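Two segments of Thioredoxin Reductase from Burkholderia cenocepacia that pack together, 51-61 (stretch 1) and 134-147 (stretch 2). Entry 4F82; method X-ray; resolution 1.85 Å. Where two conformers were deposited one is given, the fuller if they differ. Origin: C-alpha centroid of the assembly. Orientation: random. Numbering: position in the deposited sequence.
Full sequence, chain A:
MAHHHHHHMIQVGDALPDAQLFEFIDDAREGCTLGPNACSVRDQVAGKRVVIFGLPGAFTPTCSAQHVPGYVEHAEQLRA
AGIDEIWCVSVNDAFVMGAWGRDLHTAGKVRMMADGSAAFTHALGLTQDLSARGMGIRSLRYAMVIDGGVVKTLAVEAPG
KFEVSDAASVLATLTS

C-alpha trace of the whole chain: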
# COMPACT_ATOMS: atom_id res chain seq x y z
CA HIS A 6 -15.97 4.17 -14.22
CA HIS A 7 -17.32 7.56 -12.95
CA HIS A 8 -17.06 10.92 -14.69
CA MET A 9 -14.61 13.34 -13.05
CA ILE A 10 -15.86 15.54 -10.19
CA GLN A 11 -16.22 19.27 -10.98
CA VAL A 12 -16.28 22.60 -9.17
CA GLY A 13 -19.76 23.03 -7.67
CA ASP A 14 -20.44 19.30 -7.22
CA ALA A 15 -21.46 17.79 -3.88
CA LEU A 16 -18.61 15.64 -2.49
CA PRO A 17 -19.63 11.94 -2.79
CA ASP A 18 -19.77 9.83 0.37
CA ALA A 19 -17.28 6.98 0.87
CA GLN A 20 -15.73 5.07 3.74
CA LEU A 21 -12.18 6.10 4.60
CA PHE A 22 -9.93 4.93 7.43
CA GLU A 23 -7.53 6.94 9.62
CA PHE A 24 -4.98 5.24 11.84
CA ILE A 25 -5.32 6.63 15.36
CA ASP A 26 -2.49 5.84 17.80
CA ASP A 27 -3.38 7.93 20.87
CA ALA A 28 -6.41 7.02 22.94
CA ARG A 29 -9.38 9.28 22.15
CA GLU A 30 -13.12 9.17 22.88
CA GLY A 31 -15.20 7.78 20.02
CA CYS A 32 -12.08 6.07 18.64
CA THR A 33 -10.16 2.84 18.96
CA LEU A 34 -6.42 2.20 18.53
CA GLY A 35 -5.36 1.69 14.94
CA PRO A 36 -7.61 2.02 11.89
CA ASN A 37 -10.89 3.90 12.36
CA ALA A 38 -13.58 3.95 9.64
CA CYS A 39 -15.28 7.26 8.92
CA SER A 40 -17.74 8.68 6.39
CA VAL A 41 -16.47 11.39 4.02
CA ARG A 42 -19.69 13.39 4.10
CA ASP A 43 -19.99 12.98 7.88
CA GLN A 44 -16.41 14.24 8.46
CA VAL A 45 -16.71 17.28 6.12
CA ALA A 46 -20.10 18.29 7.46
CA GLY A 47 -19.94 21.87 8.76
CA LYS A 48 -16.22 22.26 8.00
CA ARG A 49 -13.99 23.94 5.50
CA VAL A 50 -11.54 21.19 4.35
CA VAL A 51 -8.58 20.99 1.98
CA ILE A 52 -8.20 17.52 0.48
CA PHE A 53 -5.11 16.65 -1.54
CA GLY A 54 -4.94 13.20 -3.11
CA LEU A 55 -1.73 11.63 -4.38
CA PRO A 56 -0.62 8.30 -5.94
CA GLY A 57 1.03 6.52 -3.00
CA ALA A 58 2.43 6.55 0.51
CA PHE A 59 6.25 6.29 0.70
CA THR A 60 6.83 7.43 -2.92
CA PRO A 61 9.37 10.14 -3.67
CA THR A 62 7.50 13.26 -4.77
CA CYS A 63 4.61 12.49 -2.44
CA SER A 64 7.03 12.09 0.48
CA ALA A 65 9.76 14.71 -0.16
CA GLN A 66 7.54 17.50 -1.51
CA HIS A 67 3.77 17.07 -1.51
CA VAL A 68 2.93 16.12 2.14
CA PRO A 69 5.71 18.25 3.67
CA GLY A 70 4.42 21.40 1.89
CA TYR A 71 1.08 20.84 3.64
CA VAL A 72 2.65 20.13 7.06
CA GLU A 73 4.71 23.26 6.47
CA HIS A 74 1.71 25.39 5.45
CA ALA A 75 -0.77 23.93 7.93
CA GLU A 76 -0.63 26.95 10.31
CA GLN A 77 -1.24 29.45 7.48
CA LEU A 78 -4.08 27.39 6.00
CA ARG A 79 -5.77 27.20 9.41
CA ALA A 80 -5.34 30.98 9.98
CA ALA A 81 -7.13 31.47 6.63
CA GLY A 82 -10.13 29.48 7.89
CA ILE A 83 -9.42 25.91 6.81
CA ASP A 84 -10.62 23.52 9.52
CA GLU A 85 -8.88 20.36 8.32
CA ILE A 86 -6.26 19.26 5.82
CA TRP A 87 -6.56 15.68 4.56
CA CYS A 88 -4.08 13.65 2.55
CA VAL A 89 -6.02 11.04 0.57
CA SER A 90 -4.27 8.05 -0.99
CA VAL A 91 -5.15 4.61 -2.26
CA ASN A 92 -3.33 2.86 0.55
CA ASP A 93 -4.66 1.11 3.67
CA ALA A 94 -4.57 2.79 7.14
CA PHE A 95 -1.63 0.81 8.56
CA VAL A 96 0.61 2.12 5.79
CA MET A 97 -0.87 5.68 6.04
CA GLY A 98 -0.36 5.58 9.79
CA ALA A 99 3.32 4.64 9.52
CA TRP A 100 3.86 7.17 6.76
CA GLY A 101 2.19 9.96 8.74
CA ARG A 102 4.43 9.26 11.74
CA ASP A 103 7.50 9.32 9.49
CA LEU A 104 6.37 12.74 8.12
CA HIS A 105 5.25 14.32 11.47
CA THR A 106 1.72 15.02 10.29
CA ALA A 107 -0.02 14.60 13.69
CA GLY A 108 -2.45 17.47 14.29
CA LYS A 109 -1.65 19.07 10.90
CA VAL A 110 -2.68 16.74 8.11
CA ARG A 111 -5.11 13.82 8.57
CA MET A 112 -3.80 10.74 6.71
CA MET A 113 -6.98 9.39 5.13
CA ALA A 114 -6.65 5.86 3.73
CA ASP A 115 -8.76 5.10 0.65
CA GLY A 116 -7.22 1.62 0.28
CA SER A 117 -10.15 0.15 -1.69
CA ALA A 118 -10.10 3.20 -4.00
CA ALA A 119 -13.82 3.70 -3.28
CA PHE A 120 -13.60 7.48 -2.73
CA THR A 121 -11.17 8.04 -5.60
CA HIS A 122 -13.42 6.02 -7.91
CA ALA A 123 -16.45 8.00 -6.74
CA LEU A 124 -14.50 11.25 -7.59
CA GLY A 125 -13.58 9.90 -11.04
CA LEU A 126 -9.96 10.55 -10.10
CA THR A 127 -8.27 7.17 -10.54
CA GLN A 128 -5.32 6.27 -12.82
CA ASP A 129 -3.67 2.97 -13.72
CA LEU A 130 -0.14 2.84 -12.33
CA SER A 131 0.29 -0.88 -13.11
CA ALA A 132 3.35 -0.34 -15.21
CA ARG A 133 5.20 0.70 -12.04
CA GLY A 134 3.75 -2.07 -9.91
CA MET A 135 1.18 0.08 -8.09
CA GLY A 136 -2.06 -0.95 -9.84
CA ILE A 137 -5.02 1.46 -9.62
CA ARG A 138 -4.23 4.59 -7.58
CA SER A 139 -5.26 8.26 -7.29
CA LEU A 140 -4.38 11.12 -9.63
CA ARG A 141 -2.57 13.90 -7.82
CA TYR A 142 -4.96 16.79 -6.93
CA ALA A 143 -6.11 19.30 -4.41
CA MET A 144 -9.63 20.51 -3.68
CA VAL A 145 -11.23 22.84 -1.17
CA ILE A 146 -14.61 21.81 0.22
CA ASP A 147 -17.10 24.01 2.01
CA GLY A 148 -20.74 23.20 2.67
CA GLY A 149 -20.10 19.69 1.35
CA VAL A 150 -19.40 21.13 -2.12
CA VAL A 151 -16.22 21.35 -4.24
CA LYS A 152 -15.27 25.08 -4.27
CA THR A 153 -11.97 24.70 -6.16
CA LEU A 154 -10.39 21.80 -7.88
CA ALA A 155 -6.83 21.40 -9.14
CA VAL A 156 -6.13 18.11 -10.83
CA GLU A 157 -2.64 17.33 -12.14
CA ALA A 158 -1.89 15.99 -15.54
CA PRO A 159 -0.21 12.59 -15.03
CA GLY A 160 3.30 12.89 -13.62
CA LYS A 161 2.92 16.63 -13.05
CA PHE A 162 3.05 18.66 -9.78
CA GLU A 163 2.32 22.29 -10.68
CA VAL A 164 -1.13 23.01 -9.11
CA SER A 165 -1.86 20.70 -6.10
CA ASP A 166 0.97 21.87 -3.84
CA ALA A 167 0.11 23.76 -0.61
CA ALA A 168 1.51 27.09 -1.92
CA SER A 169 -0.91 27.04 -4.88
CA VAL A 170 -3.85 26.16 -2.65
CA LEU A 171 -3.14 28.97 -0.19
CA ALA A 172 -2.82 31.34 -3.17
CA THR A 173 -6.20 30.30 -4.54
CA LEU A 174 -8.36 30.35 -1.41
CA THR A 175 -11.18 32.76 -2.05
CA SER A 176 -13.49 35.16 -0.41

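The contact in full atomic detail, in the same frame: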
# COMPACT_ATOMS: atom_id res chain seq x y z
N VAL A 51 -9.41 21.22 3.16
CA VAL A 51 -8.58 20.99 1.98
C VAL A 51 -8.29 19.51 1.88
O VAL A 51 -7.79 18.92 2.84
CB VAL A 51 -7.20 21.73 2.07
CG1 VAL A 51 -6.28 21.29 0.91
CG2 VAL A 51 -7.37 23.27 2.09
N ILE A 52 -8.58 18.91 0.73
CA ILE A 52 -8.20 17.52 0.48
C ILE A 52 -7.21 17.47 -0.66
O ILE A 52 -7.51 17.97 -1.75
CB ILE A 52 -9.42 16.67 0.07
CG1 ILE A 52 -10.51 16.74 1.16
CG2 ILE A 52 -9.01 15.23 -0.14
CD1 ILE A 52 -11.86 16.07 0.71
N PHE A 53 -6.02 16.90 -0.41
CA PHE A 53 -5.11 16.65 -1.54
C PHE A 53 -4.92 15.12 -1.65
O PHE A 53 -4.72 14.44 -0.64
CB PHE A 53 -3.79 17.46 -1.45
CG PHE A 53 -2.89 17.05 -0.31
CD1 PHE A 53 -1.78 16.19 -0.53
CD2 PHE A 53 -3.13 17.49 0.97
CE1 PHE A 53 -0.93 15.83 0.53
CE2 PHE A 53 -2.27 17.11 2.04
CZ PHE A 53 -1.18 16.27 1.83
N GLY A 54 -5.11 14.60 -2.86
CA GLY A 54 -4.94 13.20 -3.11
C GLY A 54 -3.63 13.03 -3.86
O GLY A 54 -3.19 13.92 -4.60
N LEU A 55 -3.01 11.88 -3.70
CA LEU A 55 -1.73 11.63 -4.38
C LEU A 55 -1.62 10.12 -4.63
O LEU A 55 -2.40 9.34 -4.06
CB LEU A 55 -0.58 12.19 -3.52
CG LEU A 55 -0.53 12.00 -2.01
CD1 LEU A 55 -0.31 10.51 -1.59
CD2 LEU A 55 0.55 12.88 -1.39
N PRO A 56 -0.68 9.70 -5.49
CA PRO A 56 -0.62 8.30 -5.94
C PRO A 56 -0.18 7.23 -4.93
O PRO A 56 -0.61 6.09 -5.08
CB PRO A 56 0.40 8.36 -7.09
CG PRO A 56 0.28 9.75 -7.63
CD PRO A 56 0.09 10.59 -6.37
N GLY A 57 0.67 7.55 -3.96
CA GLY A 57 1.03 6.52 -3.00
C GLY A 57 1.90 6.93 -1.83
O GLY A 57 2.88 7.70 -1.98
N ALA A 58 1.56 6.39 -0.65
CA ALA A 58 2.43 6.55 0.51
C ALA A 58 3.84 6.03 0.19
O ALA A 58 4.02 5.08 -0.59
CB ALA A 58 1.86 5.80 1.73
N PHE A 59 4.85 6.66 0.82
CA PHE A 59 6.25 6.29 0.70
C PHE A 59 6.93 6.51 -0.66
O PHE A 59 8.06 6.09 -0.86
CB PHE A 59 6.46 4.85 1.19
CG PHE A 59 6.28 4.70 2.70
CD1 PHE A 59 7.31 5.04 3.57
CD2 PHE A 59 5.09 4.24 3.24
CE1 PHE A 59 7.16 4.92 4.94
CE2 PHE A 59 4.93 4.10 4.62
CZ PHE A 59 5.97 4.44 5.47
N THR A 60 6.24 7.16 -1.60
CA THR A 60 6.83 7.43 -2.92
C THR A 60 7.54 8.81 -2.94
O THR A 60 7.28 9.66 -2.08
CB THR A 60 5.78 7.26 -4.10
OG1 THR A 60 4.73 8.23 -3.98
CG2 THR A 60 5.19 5.87 -4.11
N PRO A 61 8.45 9.02 -3.89
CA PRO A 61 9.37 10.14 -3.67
C PRO A 61 8.77 11.54 -3.72
O PRO A 61 9.07 12.33 -2.84
CB PRO A 61 10.41 9.96 -4.77
CG PRO A 61 10.50 8.40 -4.89
CD PRO A 61 9.02 8.02 -4.83
N GLY A 134 4.03 -1.11 -10.97
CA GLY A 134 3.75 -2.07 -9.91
C GLY A 134 2.86 -1.51 -8.80
O GLY A 134 2.93 -1.98 -7.64
N MET A 135 2.03 -0.51 -9.12
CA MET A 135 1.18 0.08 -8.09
C MET A 135 -0.32 -0.14 -8.33
O MET A 135 -1.16 0.31 -7.51
CB MET A 135 1.45 1.59 -8.00
CG MET A 135 2.76 1.97 -7.32
SD MET A 135 3.29 3.66 -7.74
CE MET A 135 2.14 4.65 -6.75
N GLY A 136 -0.66 -0.75 -9.47
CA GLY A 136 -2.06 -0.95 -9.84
C GLY A 136 -2.84 0.35 -9.87
O GLY A 136 -2.26 1.40 -10.17
N ILE A 137 -4.14 0.28 -9.54
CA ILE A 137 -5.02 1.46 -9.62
C ILE A 137 -4.81 2.34 -8.40
O ILE A 137 -4.91 1.87 -7.26
CB ILE A 137 -6.50 1.03 -9.72
CG1 ILE A 137 -6.71 0.03 -10.89
CG2 ILE A 137 -7.44 2.25 -9.86
CD1 ILE A 137 -6.16 0.47 -12.27
N ARG A 138 -4.56 3.63 -8.63
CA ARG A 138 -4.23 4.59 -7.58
C ARG A 138 -4.93 5.93 -7.85
O ARG A 138 -5.71 6.07 -8.81
CB ARG A 138 -2.69 4.81 -7.56
CG ARG A 138 -1.85 3.57 -7.19
CD ARG A 138 -2.19 3.07 -5.76
NE ARG A 138 -1.31 1.96 -5.37
CZ ARG A 138 -0.27 2.11 -4.56
NH1 ARG A 138 0.01 3.32 -4.07
NH2 ARG A 138 0.49 1.06 -4.23
N SER A 139 -4.64 6.94 -7.04
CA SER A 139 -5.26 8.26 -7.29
C SER A 139 -4.42 9.14 -8.21
O SER A 139 -3.18 9.05 -8.20
CB SER A 139 -5.48 8.99 -5.95
OG SER A 139 -6.20 10.22 -6.15
N LEU A 140 -5.07 9.98 -9.02
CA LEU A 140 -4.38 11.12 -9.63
C LEU A 140 -3.91 12.00 -8.49
O LEU A 140 -4.46 11.91 -7.35
CB LEU A 140 -5.32 11.94 -10.56
CG LEU A 140 -5.69 11.22 -11.86
CD1 LEU A 140 -6.85 11.91 -12.55
CD2 LEU A 140 -4.46 11.14 -12.78
N ARG A 141 -2.96 12.88 -8.79
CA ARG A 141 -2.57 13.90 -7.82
C ARG A 141 -3.49 15.14 -7.96
O ARG A 141 -3.64 15.68 -9.06
CB ARG A 141 -1.10 14.30 -8.02
CG ARG A 141 -0.50 15.04 -6.79
CD ARG A 141 0.94 15.54 -7.07
NE ARG A 141 1.82 14.43 -7.42
CZ ARG A 141 2.46 13.64 -6.56
NH1 ARG A 141 2.29 13.79 -5.24
NH2 ARG A 141 3.24 12.66 -7.01
N TYR A 142 -4.10 15.59 -6.86
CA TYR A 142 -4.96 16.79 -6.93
C TYR A 142 -5.07 17.53 -5.62
O TYR A 142 -4.70 17.03 -4.56
CB TYR A 142 -6.37 16.38 -7.38
CG TYR A 142 -7.04 15.49 -6.35
CD1 TYR A 142 -7.79 16.04 -5.31
CD2 TYR A 142 -6.90 14.12 -6.42
CE1 TYR A 142 -8.38 15.21 -4.35
CE2 TYR A 142 -7.49 13.28 -5.47
CZ TYR A 142 -8.23 13.84 -4.45
OH TYR A 142 -8.81 12.99 -3.54
N ALA A 143 -5.64 18.73 -5.66
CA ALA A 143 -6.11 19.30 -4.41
C ALA A 143 -7.46 19.96 -4.64
O ALA A 143 -7.70 20.58 -5.70
CB ALA A 143 -5.09 20.30 -3.77
N MET A 144 -8.35 19.81 -3.66
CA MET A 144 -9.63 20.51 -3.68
C MET A 144 -9.97 21.12 -2.33
O MET A 144 -9.54 20.64 -1.28
CB MET A 144 -10.75 19.56 -4.13
CG MET A 144 -10.85 18.27 -3.33
SD MET A 144 -12.06 17.18 -4.13
CE MET A 144 -11.93 15.76 -3.04
N VAL A 145 -10.75 22.20 -2.38
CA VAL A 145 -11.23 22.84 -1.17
C VAL A 145 -12.75 22.64 -1.15
O VAL A 145 -13.46 22.85 -2.17
CB VAL A 145 -10.87 24.34 -1.14
CG1 VAL A 145 -11.45 24.98 0.08
CG2 VAL A 145 -9.29 24.51 -1.20
N ILE A 146 -13.23 22.22 0.02
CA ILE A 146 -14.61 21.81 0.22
C ILE A 146 -15.21 22.67 1.30
O ILE A 146 -14.59 22.90 2.34
CB ILE A 146 -14.66 20.35 0.72
CG1 ILE A 146 -13.71 19.49 -0.14
CG2 ILE A 146 -16.13 19.84 0.77
CD1 ILE A 146 -14.09 19.44 -1.61
N ASP A 147 -16.41 23.16 1.04
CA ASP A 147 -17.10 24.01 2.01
C ASP A 147 -18.56 23.75 1.74
O ASP A 147 -18.98 23.71 0.57
CB ASP A 147 -16.72 25.48 1.76
CG ASP A 147 -17.01 26.39 2.94
OD1 ASP A 147 -17.54 25.92 3.99
OD2 ASP A 147 -16.71 27.60 2.79
O HOH W 1 -3.28 6.92 -4.51
O HOH W 2 2.14 3.43 -1.89

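How does the strand that opens stretch 1 hold on to stretch 2? It runs antiparallel to strand 142-147, at 165° between N-to-C directions. Val-51 faces Val-145 as a non-hydrogen-bonded pair, and their side chains meet at 4.0 Å, CG2 to CG2. Ile-52 comes next as a hydrogen-bonded pair with Met-144: Ile-52 N donates to Met-144 O and Met-144 N to Ile-52 O, both at 2.8 Å and nearly straight. On the other face of the sheet from the valines, Ile-52 CD1 lies 3.8 Å from Met-144 CE and 4.0 Å from Ile-146 CG1, an apolar cluster.

Why does the pairing fit so closely at Phe-53 and Gly-54? Phe-53 sits across from the small Ala-143, with CB atoms 3.9 Å apart, while its ring leads away from stretch 2. Gly-54 then exchanges two 3.0 Å bonds with Tyr-142, Gly-54 N to Tyr-142 O and Tyr-142 N to Gly-54 O. The tyrosine ring folds over the glycine, whose CA lies 3.8 Å from the ring centroid, over its face. A CB on Gly-54 would fall 2.2 Å from Tyr-142 CE2, so the ring occupies the space a side chain would need.

What takes over where the ladder's paired bonds stop? Water 1 donates to Leu-55 O at 2.6 Å and accepts from Ser-139 N at 2.9 Å, bridging the stretches. Pro-56 CD packs over one face of the Arg-141 guanidinium, 3.8 Å from NH2. Arg-138 NH1 donates to Pro-56 O at 3.0 Å.

How does the contact end? At Gly-57, CA approaches Arg-138 NH1 to 3.5 Å. Water 2 then links Arg-138 NH1, at 3.0 Å, to Ala-58 O, at 2.8 Å. Thr-60 OG1 donates to Gly-57 O at 2.8 Å within the turn, while its CG2 reaches Met-135 CE at 4.2 Å.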